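Local coordinates for glutathione reductase (Bartonella henselae, PDB 3O0H), which probably catalyses the NADPH-dependent reduction of glutathione disulfide to glutathione, as an FAD-containing member of the disulfide oxidoreductase family, at residues B[230-241]-B[367-378]. Numbering follows the deposited sequence.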
# COMPACT_ATOMS: atom_id res chain seq x y z
N PHE B 230 -11.28 -18.90 -1.92
CA PHE B 230 -10.60 -17.88 -1.11
C PHE B 230 -10.79 -18.20 0.37
O PHE B 230 -11.72 -18.92 0.74
CB PHE B 230 -11.17 -16.50 -1.40
CG PHE B 230 -10.78 -15.95 -2.71
CD1 PHE B 230 -11.32 -16.46 -3.88
CD2 PHE B 230 -9.83 -14.94 -2.81
CE1 PHE B 230 -10.96 -15.98 -5.09
CE2 PHE B 230 -9.47 -14.44 -4.06
CZ PHE B 230 -10.05 -14.96 -5.19
N ASP B 231 -9.90 -17.69 1.22
CA ASP B 231 -10.06 -17.86 2.66
C ASP B 231 -11.48 -17.42 3.11
O ASP B 231 -12.01 -16.43 2.64
CB ASP B 231 -8.94 -17.08 3.37
CG ASP B 231 -9.02 -17.16 4.90
OD1 ASP B 231 -9.87 -16.43 5.44
OD2 ASP B 231 -8.24 -17.91 5.50
N TYR B 232 -12.09 -18.20 4.00
CA TYR B 232 -13.50 -17.96 4.40
C TYR B 232 -13.73 -16.55 4.93
O TYR B 232 -14.73 -15.92 4.61
CB TYR B 232 -13.98 -18.99 5.42
CG TYR B 232 -15.28 -18.56 6.12
CD1 TYR B 232 -16.52 -18.78 5.55
CD2 TYR B 232 -15.23 -17.91 7.36
CE1 TYR B 232 -17.70 -18.37 6.19
CE2 TYR B 232 -16.40 -17.51 8.03
CZ TYR B 232 -17.64 -17.73 7.44
OH TYR B 232 -18.79 -17.30 8.14
N ASP B 233 -12.80 -16.01 5.73
CA ASP B 233 -12.99 -14.64 6.25
C ASP B 233 -13.11 -13.64 5.09
O ASP B 233 -13.93 -12.72 5.13
CB ASP B 233 -11.84 -14.20 7.15
CG ASP B 233 -11.96 -14.71 8.56
OD1 ASP B 233 -13.07 -14.69 9.12
OD2 ASP B 233 -10.92 -15.06 9.13
N LEU B 234 -12.29 -13.78 4.04
CA LEU B 234 -12.42 -12.87 2.89
C LEU B 234 -13.79 -12.98 2.21
O LEU B 234 -14.38 -11.98 1.77
CB LEU B 234 -11.34 -13.15 1.85
CG LEU B 234 -9.91 -13.09 2.38
CD1 LEU B 234 -8.93 -13.78 1.35
CD2 LEU B 234 -9.49 -11.64 2.77
N ARG B 235 -14.29 -14.19 2.10
CA ARG B 235 -15.56 -14.40 1.44
C ARG B 235 -16.65 -13.77 2.28
O ARG B 235 -17.54 -13.05 1.76
CB ARG B 235 -15.81 -15.90 1.29
CG ARG B 235 -14.76 -16.64 0.45
CD ARG B 235 -15.03 -18.13 0.47
NE ARG B 235 -16.22 -18.56 -0.26
CZ ARG B 235 -16.70 -19.82 -0.22
NH1 ARG B 235 -16.09 -20.77 0.46
NH2 ARG B 235 -17.78 -20.14 -0.91
N GLN B 236 -16.60 -14.05 3.58
CA GLN B 236 -17.70 -13.65 4.45
C GLN B 236 -17.70 -12.15 4.62
O GLN B 236 -18.75 -11.53 4.50
CB GLN B 236 -17.64 -14.36 5.79
CG GLN B 236 -18.86 -14.04 6.69
CD GLN B 236 -20.09 -14.75 6.18
OE1 GLN B 236 -20.13 -15.98 6.18
NE2 GLN B 236 -21.09 -13.98 5.67
N LEU B 237 -16.53 -11.56 4.89
CA LEU B 237 -16.48 -10.10 5.12
C LEU B 237 -16.92 -9.34 3.88
O LEU B 237 -17.62 -8.29 4.00
CB LEU B 237 -15.09 -9.64 5.56
CG LEU B 237 -14.61 -10.07 6.94
CD1 LEU B 237 -13.06 -9.87 7.09
CD2 LEU B 237 -15.34 -9.30 7.98
N LEU B 238 -16.50 -9.81 2.69
CA LEU B 238 -16.92 -9.13 1.46
C LEU B 238 -18.44 -9.24 1.27
O LEU B 238 -19.14 -8.24 1.03
CB LEU B 238 -16.18 -9.64 0.22
CG LEU B 238 -16.62 -9.01 -1.10
CD1 LEU B 238 -16.45 -7.48 -1.07
CD2 LEU B 238 -15.81 -9.63 -2.31
N ASN B 239 -18.95 -10.46 1.42
CA ASN B 239 -20.39 -10.70 1.26
C ASN B 239 -21.15 -9.72 2.13
O ASN B 239 -22.08 -9.08 1.68
CB ASN B 239 -20.77 -12.11 1.69
CG ASN B 239 -22.28 -12.32 1.71
OD1 ASN B 239 -22.88 -12.60 0.67
ND2 ASN B 239 -22.88 -12.15 2.88
N ASP B 240 -20.75 -9.63 3.40
CA ASP B 240 -21.49 -8.86 4.36
C ASP B 240 -21.41 -7.34 4.05
O ASP B 240 -22.38 -6.60 4.25
CB ASP B 240 -21.03 -9.17 5.76
CG ASP B 240 -21.28 -10.62 6.17
OD1 ASP B 240 -21.99 -11.39 5.51
OD2 ASP B 240 -20.76 -10.95 7.25
N ALA B 241 -20.27 -6.87 3.58
CA ALA B 241 -20.14 -5.45 3.22
C ALA B 241 -20.99 -5.11 1.99
O ALA B 241 -21.53 -3.97 1.86
CB ALA B 241 -18.67 -5.10 2.97
N SER B 367 -12.66 -5.94 -5.72
CA SER B 367 -13.94 -5.75 -5.10
C SER B 367 -13.86 -4.49 -4.21
O SER B 367 -12.80 -3.85 -4.07
CB SER B 367 -14.29 -7.01 -4.27
OG SER B 367 -13.20 -7.41 -3.48
N GLN B 368 -14.99 -4.14 -3.62
CA GLN B 368 -15.05 -3.06 -2.65
C GLN B 368 -15.87 -3.55 -1.45
O GLN B 368 -17.06 -3.70 -1.56
CB GLN B 368 -15.66 -1.80 -3.23
CG GLN B 368 -14.90 -1.34 -4.53
CD GLN B 368 -15.62 -0.25 -5.31
OE1 GLN B 368 -15.97 -0.41 -6.50
NE2 GLN B 368 -15.86 0.83 -4.66
N PRO B 369 -15.20 -3.86 -0.35
CA PRO B 369 -13.76 -3.77 -0.09
C PRO B 369 -12.89 -4.72 -0.93
O PRO B 369 -13.36 -5.77 -1.36
CB PRO B 369 -13.63 -4.12 1.40
CG PRO B 369 -14.95 -4.73 1.79
CD PRO B 369 -15.98 -4.28 0.84
N GLU B 370 -11.67 -4.25 -1.18
CA GLU B 370 -10.64 -4.93 -1.92
C GLU B 370 -10.08 -6.10 -1.11
O GLU B 370 -10.09 -6.10 0.13
CB GLU B 370 -9.48 -3.97 -2.23
CG GLU B 370 -9.82 -2.76 -3.05
CD GLU B 370 -8.75 -1.68 -2.91
OE1 GLU B 370 -7.70 -1.84 -3.60
OE2 GLU B 370 -8.96 -0.73 -2.10
N ILE B 371 -9.59 -7.09 -1.85
CA ILE B 371 -9.02 -8.29 -1.28
C ILE B 371 -7.60 -8.52 -1.85
O ILE B 371 -7.35 -8.28 -3.05
CB ILE B 371 -9.89 -9.52 -1.63
CG1 ILE B 371 -11.12 -9.55 -0.74
CG2 ILE B 371 -9.12 -10.85 -1.45
CD1 ILE B 371 -12.21 -10.58 -1.26
N GLY B 372 -6.71 -8.96 -0.98
CA GLY B 372 -5.41 -9.50 -1.34
C GLY B 372 -5.15 -10.79 -0.58
O GLY B 372 -5.50 -10.93 0.62
N THR B 373 -4.54 -11.76 -1.26
CA THR B 373 -4.32 -13.07 -0.64
C THR B 373 -3.10 -13.78 -1.25
O THR B 373 -2.83 -13.66 -2.45
CB THR B 373 -5.59 -13.95 -0.78
OG1 THR B 373 -5.43 -15.18 -0.03
CG2 THR B 373 -5.91 -14.21 -2.26
N VAL B 374 -2.35 -14.44 -0.40
CA VAL B 374 -1.19 -15.24 -0.82
C VAL B 374 -1.07 -16.43 0.08
O VAL B 374 -1.29 -16.35 1.28
CB VAL B 374 0.14 -14.37 -0.82
CG1 VAL B 374 0.38 -13.69 0.48
CG2 VAL B 374 1.36 -15.16 -1.25
N GLY B 375 -0.73 -17.57 -0.50
CA GLY B 375 -0.55 -18.79 0.29
C GLY B 375 -1.85 -19.38 0.79
O GLY B 375 -2.91 -19.16 0.22
N LEU B 376 -1.75 -20.14 1.87
CA LEU B 376 -2.84 -21.00 2.30
C LEU B 376 -3.90 -20.28 3.12
O LEU B 376 -3.59 -19.58 4.09
CB LEU B 376 -2.32 -22.14 3.12
CG LEU B 376 -1.35 -23.10 2.41
CD1 LEU B 376 -0.83 -24.07 3.41
CD2 LEU B 376 -2.02 -23.83 1.18
N SER B 377 -5.16 -20.51 2.73
CA SER B 377 -6.30 -20.20 3.62
C SER B 377 -6.16 -20.88 4.96
O SER B 377 -5.49 -21.91 5.13
CB SER B 377 -7.61 -20.65 2.97
OG SER B 377 -7.65 -22.09 2.93
N GLU B 378 -6.83 -20.31 5.94
CA GLU B 378 -6.87 -20.88 7.24
C GLU B 378 -7.29 -22.37 7.21
O GLU B 378 -6.65 -23.24 7.83
CB GLU B 378 -7.80 -20.01 8.11
CG GLU B 378 -8.04 -20.55 9.46
CD GLU B 378 -8.62 -19.53 10.44
OE1 GLU B 378 -8.75 -18.32 10.13
OE2 GLU B 378 -8.90 -19.97 11.55
O HOH W 1 -7.51 -16.96 -0.14
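The nucleotide-binding part of the chain and the dimerisation domain are joined where the carboxylate of D231, the N-cap of helix 232-245, meets the start of helix 378-384. D231 OD2 accepts E378 N at 2.8 Å, a nearly straight bond (178°) running almost along the C-O axis, while OD1 takes D233 N on its anti side, 33° out of the carboxylate plane. One side chain thus caps its own helix and grips a backbone amide of the other domain. Its CG lies anti to the backbone N (chi1 179°), which turns the carboxylate toward E378. The carboxylates of D233 and E378 come within 4.0 Å (OD2 to OE1), but K412 forms salt bridges to both and to D231, probably offsetting the repulsion. A water joins D231 N to T373 OG1, which also bonds H426. Beyond this polar end, segment 232-241 of the helix runs antiparallel to strand 371-375 of the antiparallel sheet, the axes approaching to 10.0 Å. L234 CD1 rests on T373 CB, and the side chains of F230 and T373 cross at about a right angle, F230 CE2 meeting T373 CG2 at 4.0 Å. I371 CD1 reaches L238 CD2 at 3.9 Å; farther along, L238 CD1 packs on CD of the cis-proline P369, which A241 CB approaches to 3.5 Å.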